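Local atomic coordinates of heme peroxidase (Bacteroides thetaiotaomicron, PDB entry 2GVK), a protein that is a dye-decolorizing heme peroxidase, which as in other members of its family probably uses hydrogen peroxide to oxidise dyes and similar substrates. Residues I13-A18 with S66-F71; N24-V29 with V139-G144; L110-A115 with I264-T269; H143-M148 with N248-N253. One frame throughout, in Å; residues are numbered along the deposited sequence. Where two conformers were deposited one is given.

Contact 1 of 4, residues I13-A18 with S66-F71; sequences IPQDVA and SCTMGF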
loop_
_atom_site.group_PDB
_atom_site.type_symbol
_atom_site.label_atom_id
_atom_site.label_comp_id
_atom_site.label_asym_id
_atom_site.label_seq_id
_atom_site.Cartn_x
_atom_site.Cartn_y
_atom_site.Cartn_z
ATOM N N ILE A 13 12.862 13.367 26.436
ATOM C CA ILE A 13 12.253 12.545 25.401
ATOM C C ILE A 13 12.697 11.086 25.583
ATOM O O ILE A 13 13.890 10.793 25.555
ATOM C CB ILE A 13 12.685 13.013 23.984
ATOM C CG1 ILE A 13 12.548 14.536 23.846
ATOM C CG2 ILE A 13 11.878 12.280 22.899
ATOM C CD1 ILE A 13 11.172 15.061 24.173
ATOM N N PRO A 14 11.731 10.164 25.764
ATOM C CA PRO A 14 12.091 8.767 25.912
ATOM C C PRO A 14 12.443 8.119 24.586
ATOM O O PRO A 14 12.069 8.609 23.527
ATOM C CB PRO A 14 10.817 8.136 26.459
ATOM C CG PRO A 14 9.735 8.941 25.897
ATOM C CD PRO A 14 10.270 10.359 25.843
ATOM N N GLN A 15 13.186 7.040 24.652
ATOM C CA GLN A 15 13.365 6.195 23.505
ATOM C C GLN A 15 12.005 5.538 23.190
ATOM O O GLN A 15 11.046 5.707 23.939
ATOM C CB GLN A 15 14.435 5.133 23.782
ATOM C CG GLN A 15 15.869 5.697 23.881
ATOM C CD GLN A 15 16.905 4.605 23.941
ATOM O OE1 GLN A 15 16.947 3.749 23.076
ATOM N NE2 GLN A 15 17.825 4.696 24.903
ATOM N N ASP A 16 11.961 4.728 22.125
ATOM C CA ASP A 16 10.723 4.142 21.651
ATOM C C ASP A 16 10.334 2.928 22.498
ATOM O O ASP A 16 10.316 1.796 22.012
ATOM C CB ASP A 16 10.876 3.738 20.170
ATOM C CG ASP A 16 9.544 3.429 19.500
ATOM O OD1 ASP A 16 8.510 3.998 19.910
ATOM O OD2 ASP A 16 9.545 2.649 18.528
ATOM N N VAL A 17 9.952 3.183 23.726
ATOM C CA VAL A 17 9.666 2.131 24.667
ATOM C C VAL A 17 8.182 1.811 24.755
ATOM O O VAL A 17 7.775 0.873 25.440
ATOM C CB VAL A 17 10.185 2.516 26.061
ATOM C CG1 VAL A 17 11.693 2.711 26.019
ATOM C CG2 VAL A 17 9.496 3.759 26.567
ATOM N N ALA A 18 7.373 2.585 24.063
ATOM C CA ALA A 18 5.962 2.341 24.027
ATOM C C ALA A 18 5.541 2.113 22.614
ATOM O O ALA A 18 4.386 2.255 22.287
ATOM C CB ALA A 18 5.220 3.489 24.606
ATOM N N SER A 66 12.610 1.638 14.160
ATOM C CA SER A 66 12.869 1.965 15.534
ATOM C C SER A 66 14.019 1.103 16.095
ATOM O O SER A 66 14.176 -0.048 15.700
ATOM C CB SER A 66 11.616 1.730 16.347
ATOM O OG SER A 66 11.817 2.042 17.683
ATOM N N CYS A 67 14.799 1.678 17.008
ATOM C CA CYS A 67 15.785 0.951 17.768
ATOM C C CYS A 67 15.832 1.534 19.167
ATOM O O CYS A 67 15.759 2.749 19.340
ATOM C CB CYS A 67 17.176 1.016 17.143
ATOM S SG CYS A 67 18.373 -0.117 17.913
ATOM N N THR A 68 15.906 0.665 20.156
ATOM C CA THR A 68 16.177 1.085 21.525
ATOM C C THR A 68 17.485 0.457 21.990
ATOM O O THR A 68 17.873 -0.634 21.520
ATOM C CB THR A 68 15.059 0.690 22.476
ATOM O OG1 THR A 68 14.980 -0.716 22.544
ATOM C CG2 THR A 68 13.763 1.227 22.015
HETATM N N MSE A 69 18.174 1.168 22.890
HETATM C CA MSE A 69 19.456 0.772 23.415
HETATM C C MSE A 69 19.397 0.807 24.929
HETATM O O MSE A 69 19.024 1.823 25.516
HETATM C CB MSE A 69 20.518 1.750 22.935
HETATM C CG MSE A 69 21.924 1.453 23.429
HETATM SE SE MSE A 69 23.187 2.808 22.803
HETATM C CE MSE A 69 24.820 1.943 23.411
ATOM N N GLY A 70 19.792 -0.291 25.558
ATOM C CA GLY A 70 19.776 -0.394 27.001
ATOM C C GLY A 70 21.067 -0.942 27.559
ATOM O O GLY A 70 21.837 -1.613 26.852
ATOM N N PHE A 71 21.268 -0.702 28.851
ATOM C CA PHE A 71 22.486 -1.101 29.564
ATOM C C PHE A 71 22.191 -1.996 30.751
ATOM O O PHE A 71 21.314 -1.693 31.562
ATOM C CB PHE A 71 23.236 0.155 30.072
ATOM C CG PHE A 71 23.539 1.144 29.003
ATOM C CD1 PHE A 71 22.586 2.048 28.595
ATOM C CD2 PHE A 71 24.750 1.121 28.343
ATOM C CE1 PHE A 71 22.834 2.926 27.548
ATOM C CE2 PHE A 71 25.009 2.037 27.290
ATOM C CZ PHE A 71 24.060 2.919 26.914
HETATM O O HOH W 1 14.275 4.767 20.371
#
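Gln15 sets its carboxamide against the backbone of Met69 and grips it twice. Met69 N donates to Gln15 OE1 at 2.9 Å, in the plane of the side-chain carbonyl and on a lone pair. The return bond, from Gln15 NE2 to Met69 O, is longer at 3.2 Å, with its acceptor 24° out of the amide plane. Gln15 CG lies beside the backbone N (chi1 -70°), and the extended chain beyond it carries the amide across to the strand. Glutamine suits the place because its amide offers donor and acceptor together, much as a neighbouring strand would. Phe49 and Leu312 pack on this buried side chain, and Pro307 O takes a further bond from NE2. A leucine here would probably leave Met69 N and O, and Pro307 O, without these mates. Beside this part Thr68 CG2 rests 3.5 Å from Asp16 O.

The other end is looser. Asp16, partly exposed and at the centre of an inverse gamma turn, reaches Ser66 OG through OD2, but the 2.5 Å length is doubtful, since both residues have two conformers. A water there accepts from Asp16 N at 2.9 Å and donates to Cys67 O. The 13-18 loop is thus joined to strand 66-72 chiefly by polar groups, a side-chain amide supplying what a strand backbone would otherwise give.

Contact 2 of 4, residues N24-V29 with V139-G144; sequences NVIFIV and VDETHG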
loop_
_atom_site.group_PDB
_atom_site.type_symbol
_atom_site.label_atom_id
_atom_site.label_comp_id
_atom_site.label_asym_id
_atom_site.label_seq_id
_atom_site.Cartn_x
_atom_site.Cartn_y
_atom_site.Cartn_z
ATOM N N ASN A 24 9.234 -6.955 11.644
ATOM C CA ASN A 24 10.516 -7.669 11.671
ATOM C C ASN A 24 11.302 -7.128 12.815
ATOM O O ASN A 24 11.296 -5.933 13.036
ATOM C CB ASN A 24 11.286 -7.434 10.379
ATOM C CG ASN A 24 10.515 -7.875 9.176
ATOM O OD1 ASN A 24 10.523 -9.061 8.813
ATOM N ND2 ASN A 24 9.783 -6.943 8.572
ATOM N N VAL A 25 11.978 -7.997 13.547
ATOM C CA VAL A 25 12.697 -7.571 14.750
ATOM C C VAL A 25 14.012 -8.298 14.922
ATOM O O VAL A 25 14.132 -9.447 14.600
ATOM C CB VAL A 25 11.810 -7.767 16.052
ATOM C CG1 VAL A 25 11.527 -9.225 16.302
ATOM C CG2 VAL A 25 12.481 -7.136 17.274
ATOM N N ILE A 26 15.008 -7.562 15.408
ATOM C CA ILE A 26 16.275 -8.129 15.805
ATOM C C ILE A 26 16.507 -7.772 17.250
ATOM O O ILE A 26 16.354 -6.604 17.645
ATOM C CB ILE A 26 17.459 -7.582 14.977
ATOM C CG1 ILE A 26 17.310 -7.953 13.510
ATOM C CG2 ILE A 26 18.759 -8.141 15.525
ATOM C CD1 ILE A 26 18.412 -7.430 12.632
ATOM N N PHE A 27 16.746 -8.784 18.068
ATOM C CA PHE A 27 17.173 -8.588 19.479
ATOM C C PHE A 27 18.637 -8.998 19.593
ATOM O O PHE A 27 18.979 -10.163 19.356
ATOM C CB PHE A 27 16.359 -9.445 20.457
ATOM C CG PHE A 27 14.876 -9.222 20.394
ATOM C CD1 PHE A 27 14.283 -8.237 21.146
ATOM C CD2 PHE A 27 14.060 -10.096 19.676
ATOM C CE1 PHE A 27 12.898 -8.101 21.154
ATOM C CE2 PHE A 27 12.706 -9.941 19.671
ATOM C CZ PHE A 27 12.126 -8.959 20.446
ATOM N N ILE A 28 19.497 -8.056 19.962
ATOM C CA ILE A 28 20.913 -8.351 20.175
ATOM C C ILE A 28 21.330 -8.017 21.609
ATOM O O ILE A 28 21.099 -6.920 22.085
ATOM C CB ILE A 28 21.802 -7.554 19.200
ATOM C CG1 ILE A 28 21.620 -8.074 17.778
ATOM C CG2 ILE A 28 23.219 -7.663 19.593
ATOM C CD1 ILE A 28 22.227 -7.184 16.727
ATOM N N VAL A 29 21.939 -8.992 22.286
ATOM C CA VAL A 29 22.540 -8.768 23.570
ATOM C C VAL A 29 24.038 -8.991 23.440
ATOM O O VAL A 29 24.484 -10.026 22.935
ATOM C CB VAL A 29 21.956 -9.694 24.654
ATOM C CG1 VAL A 29 22.687 -9.522 25.975
ATOM C CG2 VAL A 29 20.483 -9.408 24.827
ATOM N N VAL A 139 26.278 -12.225 23.009
ATOM C CA VAL A 139 25.687 -13.148 23.941
ATOM C C VAL A 139 24.500 -13.853 23.284
ATOM O O VAL A 139 24.376 -15.050 23.368
ATOM C CB VAL A 139 25.228 -12.429 25.253
ATOM C CG1 VAL A 139 24.490 -13.383 26.157
ATOM C CG2 VAL A 139 26.410 -11.842 25.955
ATOM N N ASP A 140 23.637 -13.086 22.631
ATOM C CA ASP A 140 22.521 -13.653 21.878
ATOM C C ASP A 140 22.087 -12.721 20.774
ATOM O O ASP A 140 22.101 -11.496 20.933
ATOM C CB ASP A 140 21.310 -13.913 22.787
ATOM C CG ASP A 140 20.159 -14.559 22.037
ATOM O OD1 ASP A 140 20.313 -15.732 21.651
ATOM O OD2 ASP A 140 19.168 -13.843 21.686
ATOM N N GLU A 141 21.754 -13.304 19.633
ATOM C CA GLU A 141 21.010 -12.600 18.579
ATOM C C GLU A 141 19.835 -13.443 18.175
ATOM O O GLU A 141 19.986 -14.630 17.870
ATOM C CB GLU A 141 21.885 -12.316 17.361
ATOM C CG GLU A 141 21.152 -11.567 16.255
ATOM C CD GLU A 141 22.087 -11.035 15.147
ATOM O OE1 GLU A 141 23.308 -10.882 15.396
ATOM O OE2 GLU A 141 21.591 -10.805 14.015
ATOM N N THR A 142 18.657 -12.863 18.266
ATOM C CA THR A 142 17.441 -13.533 17.872
ATOM C C THR A 142 16.679 -12.668 16.888
ATOM O O THR A 142 16.544 -11.438 17.075
ATOM C CB THR A 142 16.544 -13.842 19.098
ATOM O OG1 THR A 142 17.259 -14.690 20.017
ATOM C CG2 THR A 142 15.271 -14.544 18.673
ATOM N N HIS A 143 16.208 -13.297 15.816
ATOM C CA HIS A 143 15.392 -12.620 14.834
ATOM C C HIS A 143 13.958 -13.029 15.007
ATOM O O HIS A 143 13.651 -14.211 15.056
ATOM C CB HIS A 143 15.849 -12.966 13.436
ATOM C CG HIS A 143 17.264 -12.608 13.162
ATOM N ND1 HIS A 143 17.968 -13.128 12.105
ATOM C CD2 HIS A 143 18.131 -11.832 13.847
ATOM C CE1 HIS A 143 19.203 -12.652 12.127
ATOM N NE2 HIS A 143 19.327 -11.870 13.180
ATOM N N GLY A 144 13.074 -12.052 15.060
ATOM C CA GLY A 144 11.645 -12.312 15.240
ATOM C C GLY A 144 10.811 -11.769 14.103
ATOM O O GLY A 144 11.307 -11.046 13.227
HETATM O O HOH W 2 11.546 -11.254 9.938
HETATM O O HOH W 3 18.916 -11.266 22.233
#
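Phe27 and Thr142 exchange two backbone hydrogen bonds, Phe27 N to Thr142 O at 2.8 Å and Thr142 N to Phe27 O at 2.9 Å. The same exchange joins Val25 to Gly144, and the non-hydrogen-bonded pairs Ile26-His143 and Ile28-Glu141 alternate with these. Glycine suits position 144, where a CB would probably press on Val25 CG1, at least in one of the two Val25 conformers. At the far end the pattern is broken by a classic beta bulge: Val139 and Asp140 both face Val29, whose O accepts from Val139 N and Asp140 N on the same face of its plane. On the side of the non-hydrogen-bonded pairs, Glu141 CG, anti to its backbone N (chi1 -179°), lies alongside Ile28 CG1 at 3.8 Å, this methylene serving as an apolar partner. Ile26 CG1 lies 4.0 Å from His143 CD2.

The two strands run antiparallel, 167° between their directions, as the first and last strands of a ferredoxin-like unit with strand order 4-1-3-2, the unit from which dimeric alpha-beta barrels are built. Helix 118-131 packs on the face bearing Ile26 and His143, while Tyr262 stacks on Phe27 on the opposite face.

A second shell fixes the polar ends. Glu141 OE2 accepts on its anti side from His143 NE2 at 2.6 Å, within the imidazole plane, which should help fix the ring's rotation; Glu141 OE1 bonds Ser255 OG of a neighbouring subunit. Thr142 OG1 donates at 2.7 Å to the syn lone pair of Asp140 OD2. Asp140 OD1 forms a salt bridge with Lys192.

Contact 3 of 4, residues L110-A115 with I264-T269; sequences LFHIRA and IGYAST. With EDO (1,2-ethanediol), chain K.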
loop_
_atom_site.group_PDB
_atom_site.type_symbol
_atom_site.label_atom_id
_atom_site.label_comp_id
_atom_site.label_asym_id
_atom_site.label_seq_id
_atom_site.Cartn_x
_atom_site.Cartn_y
_atom_site.Cartn_z
ATOM N N LEU A 110 21.804 -4.069 25.258
ATOM C CA LEU A 110 20.666 -4.574 24.492
ATOM C C LEU A 110 20.317 -3.629 23.361
ATOM O O LEU A 110 20.194 -2.421 23.567
ATOM C CB LEU A 110 19.424 -4.738 25.393
ATOM C CG LEU A 110 18.088 -5.060 24.660
ATOM C CD1 LEU A 110 18.063 -6.463 24.104
ATOM C CD2 LEU A 110 16.910 -4.835 25.588
ATOM N N PHE A 111 20.154 -4.187 22.164
ATOM C CA PHE A 111 19.573 -3.450 21.041
ATOM C C PHE A 111 18.329 -4.157 20.595
ATOM O O PHE A 111 18.346 -5.376 20.346
ATOM C CB PHE A 111 20.583 -3.329 19.866
ATOM C CG PHE A 111 21.771 -2.485 20.181
ATOM C CD1 PHE A 111 21.675 -1.116 20.187
ATOM C CD2 PHE A 111 22.991 -3.065 20.524
ATOM C CE1 PHE A 111 22.773 -0.326 20.489
ATOM C CE2 PHE A 111 24.105 -2.262 20.824
ATOM C CZ PHE A 111 23.990 -0.911 20.807
ATOM N N HIS A 112 17.227 -3.401 20.537
ATOM C CA HIS A 112 15.940 -3.906 20.093
ATOM C C HIS A 112 15.571 -3.122 18.836
ATOM O O HIS A 112 15.244 -1.935 18.904
ATOM C CB HIS A 112 14.913 -3.734 21.217
ATOM C CG HIS A 112 13.506 -4.097 20.836
ATOM N ND1 HIS A 112 12.398 -3.529 21.455
ATOM C CD2 HIS A 112 13.023 -5.000 19.958
ATOM C CE1 HIS A 112 11.302 -4.061 20.952
ATOM N NE2 HIS A 112 11.646 -4.940 20.025
ATOM N N ILE A 113 15.676 -3.801 17.677
ATOM C CA ILE A 113 15.576 -3.169 16.377
ATOM C C ILE A 113 14.326 -3.688 15.668
ATOM O O ILE A 113 14.149 -4.888 15.534
ATOM C CB ILE A 113 16.820 -3.497 15.488
ATOM C CG1 ILE A 113 18.105 -3.461 16.306
ATOM C CG2 ILE A 113 16.893 -2.535 14.321
ATOM C CD1 ILE A 113 19.374 -3.798 15.512
ATOM N N ARG A 114 13.483 -2.758 15.213
ATOM C CA ARG A 114 12.162 -3.053 14.600
ATOM C C ARG A 114 12.001 -2.263 13.294
ATOM O O ARG A 114 12.323 -1.095 13.259
ATOM C CB ARG A 114 11.031 -2.609 15.560
ATOM C CG ARG A 114 10.921 -3.389 16.825
ATOM C CD ARG A 114 9.853 -2.812 17.756
ATOM N NE ARG A 114 10.397 -1.733 18.594
ATOM C CZ ARG A 114 9.796 -1.260 19.695
ATOM N NH1 ARG A 114 8.645 -1.775 20.102
ATOM N NH2 ARG A 114 10.378 -0.293 20.406
ATOM N N ALA A 115 11.378 -2.877 12.272
ATOM C CA ALA A 115 11.007 -2.154 11.061
ATOM C C ALA A 115 10.054 -2.963 10.216
ATOM O O ALA A 115 9.927 -4.182 10.384
ATOM C CB ALA A 115 12.234 -1.799 10.252
ATOM N N ILE A 264 9.829 -9.279 25.754
ATOM C CA ILE A 264 10.463 -8.031 26.091
ATOM C C ILE A 264 9.398 -7.104 26.703
ATOM O O ILE A 264 8.321 -6.928 26.147
ATOM C CB ILE A 264 11.159 -7.389 24.855
ATOM C CG1 ILE A 264 11.853 -6.103 25.239
ATOM C CG2 ILE A 264 10.151 -7.159 23.716
ATOM C CD1 ILE A 264 12.875 -5.665 24.260
ATOM N N GLY A 265 9.695 -6.583 27.886
ATOM C CA GLY A 265 8.759 -5.767 28.637
ATOM C C GLY A 265 9.409 -4.496 29.121
ATOM O O GLY A 265 10.438 -4.541 29.820
ATOM N N TYR A 266 8.862 -3.367 28.688
ATOM C CA TYR A 266 9.313 -2.045 29.106
ATOM C C TYR A 266 8.440 -1.526 30.250
ATOM O O TYR A 266 7.174 -1.567 30.180
ATOM C CB TYR A 266 9.227 -1.064 27.942
ATOM C CG TYR A 266 10.179 -1.328 26.803
ATOM C CD1 TYR A 266 11.445 -0.767 26.798
ATOM C CD2 TYR A 266 9.801 -2.091 25.713
ATOM C CE1 TYR A 266 12.329 -0.975 25.757
ATOM C CE2 TYR A 266 10.695 -2.319 24.641
ATOM C CZ TYR A 266 11.945 -1.735 24.662
ATOM O OH TYR A 266 12.836 -1.915 23.608
ATOM N N ALA A 267 9.085 -0.990 31.293
ATOM C CA ALA A 267 8.354 -0.559 32.502
ATOM C C ALA A 267 8.922 0.699 33.099
ATOM O O ALA A 267 10.149 0.855 33.205
ATOM C CB ALA A 267 8.375 -1.643 33.535
ATOM N N SER A 268 8.024 1.541 33.603
ATOM C CA SER A 268 8.395 2.720 34.388
ATOM C C SER A 268 9.081 2.302 35.713
ATOM O O SER A 268 9.836 3.069 36.301
ATOM C CB SER A 268 7.148 3.565 34.692
ATOM O OG SER A 268 6.217 2.836 35.488
ATOM N N THR A 269 8.701 1.133 36.214
ATOM C CA THR A 269 9.300 0.564 37.412
ATOM C C THR A 269 9.468 -0.938 37.255
ATOM O O THR A 269 8.501 -1.663 36.989
ATOM C CB THR A 269 8.454 0.890 38.715
ATOM O OG1 THR A 269 8.987 0.176 39.837
ATOM C CG2 THR A 269 6.989 0.523 38.540
HETATM C C1 EDO K . 2.535 2.323 37.145
HETATM O O1 EDO K . 3.398 2.417 38.305
HETATM C C2 EDO K . 2.403 3.681 36.473
HETATM O O2 EDO K . 3.643 4.040 35.850
#
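Strand segments 110-115 and 264-267 pass 11.1 Å apart at 104°, too far for backbone bonding, and the side chains of His112, Ile264 and Tyr266 fill the interval. His112 CG is anti to the backbone N (chi1 174°), which points the imidazole toward strand 258-267, where its rim meets that of the Tyr266 phenol, the planes 25° apart. ND1 and Tyr266 OH are hydrogen-bonded at 2.7 Å, each near the plane of the other's ring; either could be the donor. Ile264 CD1 stands 3.5 Å above one face of the imidazole in a CH-pi contact and also reaches Leu110 CD2 at 4.3 Å, one slim branched side chain serving both neighbours. In one of two Arg114 conformers, His112 CE1 lies over the guanidinium centre.

A leucine in place of His112 would probably leave the buried Tyr266 OH without this polar mate, though still bonded to Thr68 OG1, and the phenol less firmly fixed. Histidine and tyrosine suit this core because each offers a flat face for packing and a hydrogen-bonding group at its edge. The chain of ND1, OH and OG1 satisfies buried polar groups among themselves and ties together strands 66-72, 109-115 and 258-267.

Contact 4 of 4, residues H143-M148 with N248-N253; sequences HGFRYM and NMPFAN. With EDO (1,2-ethanediol), chain H.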
loop_
_atom_site.group_PDB
_atom_site.type_symbol
_atom_site.label_atom_id
_atom_site.label_comp_id
_atom_site.label_asym_id
_atom_site.label_seq_id
_atom_site.Cartn_x
_atom_site.Cartn_y
_atom_site.Cartn_z
ATOM N N HIS A 143 16.208 -13.297 15.816
ATOM C CA HIS A 143 15.392 -12.620 14.834
ATOM C C HIS A 143 13.958 -13.029 15.007
ATOM O O HIS A 143 13.651 -14.211 15.056
ATOM C CB HIS A 143 15.849 -12.966 13.436
ATOM C CG HIS A 143 17.264 -12.608 13.162
ATOM N ND1 HIS A 143 17.968 -13.128 12.105
ATOM C CD2 HIS A 143 18.131 -11.832 13.847
ATOM C CE1 HIS A 143 19.203 -12.652 12.127
ATOM N NE2 HIS A 143 19.327 -11.870 13.180
ATOM N N GLY A 144 13.074 -12.052 15.060
ATOM C CA GLY A 144 11.645 -12.312 15.240
ATOM C C GLY A 144 10.811 -11.769 14.103
ATOM O O GLY A 144 11.307 -11.046 13.227
ATOM N N PHE A 145 9.540 -12.147 14.090
ATOM C CA PHE A 145 8.626 -11.729 13.034
ATOM C C PHE A 145 7.245 -11.611 13.595
ATOM O O PHE A 145 6.883 -12.342 14.518
ATOM C CB PHE A 145 8.625 -12.755 11.888
ATOM C CG PHE A 145 8.353 -14.163 12.335
ATOM C CD1 PHE A 145 9.381 -14.983 12.743
ATOM C CD2 PHE A 145 7.051 -14.650 12.391
ATOM C CE1 PHE A 145 9.116 -16.267 13.197
ATOM C CE2 PHE A 145 6.796 -15.904 12.824
ATOM C CZ PHE A 145 7.820 -16.722 13.230
ATOM N N ARG A 146 6.453 -10.718 13.021
ATOM C CA ARG A 146 5.032 -10.647 13.337
ATOM C C ARG A 146 4.338 -11.818 12.666
ATOM O O ARG A 146 4.604 -12.145 11.497
ATOM C CB ARG A 146 4.444 -9.329 12.859
ATOM C CG ARG A 146 3.047 -9.063 13.348
ATOM C CD ARG A 146 2.567 -7.688 12.874
ATOM N NE ARG A 146 1.115 -7.518 13.044
ATOM C CZ ARG A 146 0.565 -7.155 14.164
ATOM N NH1 ARG A 146 1.317 -6.965 15.218
ATOM N NH2 ARG A 146 -0.759 -7.017 14.254
ATOM N N TYR A 147 3.456 -12.461 13.402
ATOM C CA TYR A 147 2.825 -13.671 12.951
ATOM C C TYR A 147 1.330 -13.425 12.816
ATOM O O TYR A 147 0.620 -13.261 13.808
ATOM C CB TYR A 147 3.120 -14.804 13.961
ATOM C CG TYR A 147 2.469 -16.119 13.661
ATOM C CD1 TYR A 147 2.489 -16.647 12.385
ATOM C CD2 TYR A 147 1.978 -16.910 14.688
ATOM C CE1 TYR A 147 1.896 -17.899 12.114
ATOM C CE2 TYR A 147 1.397 -18.140 14.429
ATOM C CZ TYR A 147 1.377 -18.632 13.152
ATOM O OH TYR A 147 0.809 -19.850 12.912
HETATM N N MSE A 148 0.873 -13.329 11.575
HETATM C CA MSE A 148 -0.537 -13.106 11.299
HETATM C C MSE A 148 -0.981 -11.782 11.952
HETATM O O MSE A 148 -0.233 -10.790 11.932
HETATM C CB MSE A 148 -1.380 -14.296 11.820
HETATM C CG MSE A 148 -0.875 -15.668 11.366
HETATM SE SE MSE A 148 -1.260 -15.912 9.501
HETATM C CE MSE A 148 0.088 -17.347 8.993
ATOM N N ASN A 248 5.685 -10.280 22.953
ATOM C CA ASN A 248 6.094 -11.674 22.929
ATOM C C ASN A 248 6.344 -12.148 21.499
ATOM O O ASN A 248 5.494 -12.822 20.900
ATOM C CB ASN A 248 5.029 -12.549 23.585
ATOM C CG ASN A 248 4.995 -12.393 25.096
ATOM O OD1 ASN A 248 5.688 -13.101 25.817
ATOM N ND2 ASN A 248 4.181 -11.468 25.575
HETATM N N MSE A 249 7.511 -11.784 20.965
HETATM C CA MSE A 249 7.795 -11.905 19.539
HETATM C C MSE A 249 8.178 -13.331 19.200
HETATM O O MSE A 249 9.068 -13.904 19.816
HETATM C CB MSE A 249 8.940 -10.978 19.137
HETATM C CG MSE A 249 8.623 -9.504 19.279
HETATM SE SE MSE A 249 6.884 -9.065 18.513
HETATM C CE MSE A 249 7.367 -9.044 16.683
ATOM N N PRO A 250 7.504 -13.894 18.207
ATOM C CA PRO A 250 7.839 -15.216 17.732
ATOM C C PRO A 250 9.259 -15.305 17.148
ATOM O O PRO A 250 9.716 -14.386 16.489
ATOM C CB PRO A 250 6.811 -15.456 16.609
ATOM C CG PRO A 250 5.716 -14.561 16.884
ATOM C CD PRO A 250 6.269 -13.382 17.584
ATOM N N PHE A 251 9.929 -16.420 17.402
ATOM C CA PHE A 251 11.133 -16.792 16.654
ATOM C C PHE A 251 11.145 -18.305 16.488
ATOM O O PHE A 251 10.519 -19.035 17.282
ATOM C CB PHE A 251 12.405 -16.296 17.329
ATOM C CG PHE A 251 12.707 -16.956 18.642
ATOM C CD1 PHE A 251 12.251 -16.413 19.829
ATOM C CD2 PHE A 251 13.531 -18.051 18.696
ATOM C CE1 PHE A 251 12.599 -16.996 21.068
ATOM C CE2 PHE A 251 13.859 -18.639 19.903
ATOM C CZ PHE A 251 13.395 -18.075 21.105
ATOM N N ALA A 252 11.784 -18.786 15.430
ATOM C CA ALA A 252 11.784 -20.221 15.175
ATOM C C ALA A 252 12.790 -20.677 14.195
ATOM O O ALA A 252 13.131 -19.955 13.242
ATOM C CB ALA A 252 10.393 -20.658 14.678
ATOM N N ASN A 253 13.256 -21.905 14.419
ATOM C CA ASN A 253 13.976 -22.695 13.410
ATOM C C ASN A 253 13.202 -23.996 13.251
ATOM O O ASN A 253 13.470 -24.966 13.945
ATOM C CB ASN A 253 15.426 -22.975 13.850
ATOM C CG ASN A 253 16.218 -23.766 12.810
ATOM O OD1 ASN A 253 15.656 -24.594 12.071
ATOM N ND2 ASN A 253 17.548 -23.531 12.760
HETATM C C1 EDO H . 5.285 -12.460 30.487
HETATM O O1 EDO H . 6.641 -12.874 30.824
HETATM C C2 EDO H . 4.902 -12.919 29.058
HETATM O O2 EDO H . 3.836 -12.058 28.514
HETATM O O HOH W 4 13.163 -16.621 13.880
#
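Pro250 and Phe145 carry this contact, with Met249 adding a smaller share. Pro250 CB stands 3.7 Å above one face of the Phe145 ring, offset toward the rim, a CH-pi contact that suits the compact apolar ring of a proline. Phe145 has CG between its backbone N and carbonyl carbon (chi1 53°), and the ring comes back over Pro250 although its CB leaves the backbone on the far side. In the backbone, Phe145 N donates to Pro250 O at 3.3 Å, a rather long bond. Phe145 O is buried without a polar partner in the model and lies 3.3 Å from Pro250 CD. The bent selenomethionine chain of Met249 brings CE to 4.0 Å from the same oxygen. The next ring atom, Pro250 CG, touches Tyr147 CB at 3.9 Å.

Farther along, a water donates to His143 O at 2.7 Å and accepts from Ala252 N. Phe122 of a neighbouring subunit meets the rings of Phe145 and Tyr147, and its Glu123 bonds Tyr147 OH. The strand segments cross at 115°, a strongly splayed junction between the two outermost strands of the sheet, consistent with the place where two ferredoxin-like halves close into the beta-barrel of dye-decolorizing peroxidases.

All four contacts draw on the same eight-stranded antiparallel sheet. Contacts 1 and 3 have centres about 6 Å apart and meet at Thr68 OG1 and Tyr266 OH, 2.7 Å from each other. Contact 2 lies next to contact 3, about 11 Å between centres, where strands 24-32 and 109-115 pair by backbone bonds such as Ile26 N to Ile113 O at 2.8 Å. Contacts 2 and 4 share His143 and Gly144; Thr142 packs on Phe251 and Phe27 on Met249, and both reach the same neighbouring subunit. Contact 1 and contact 4 are the farthest apart, about 20 Å between centres. An unidentified ligand, probably from the crystallisation liquor, lies about 4 Å from the side chain of Pro250; none of the four contacts includes heme.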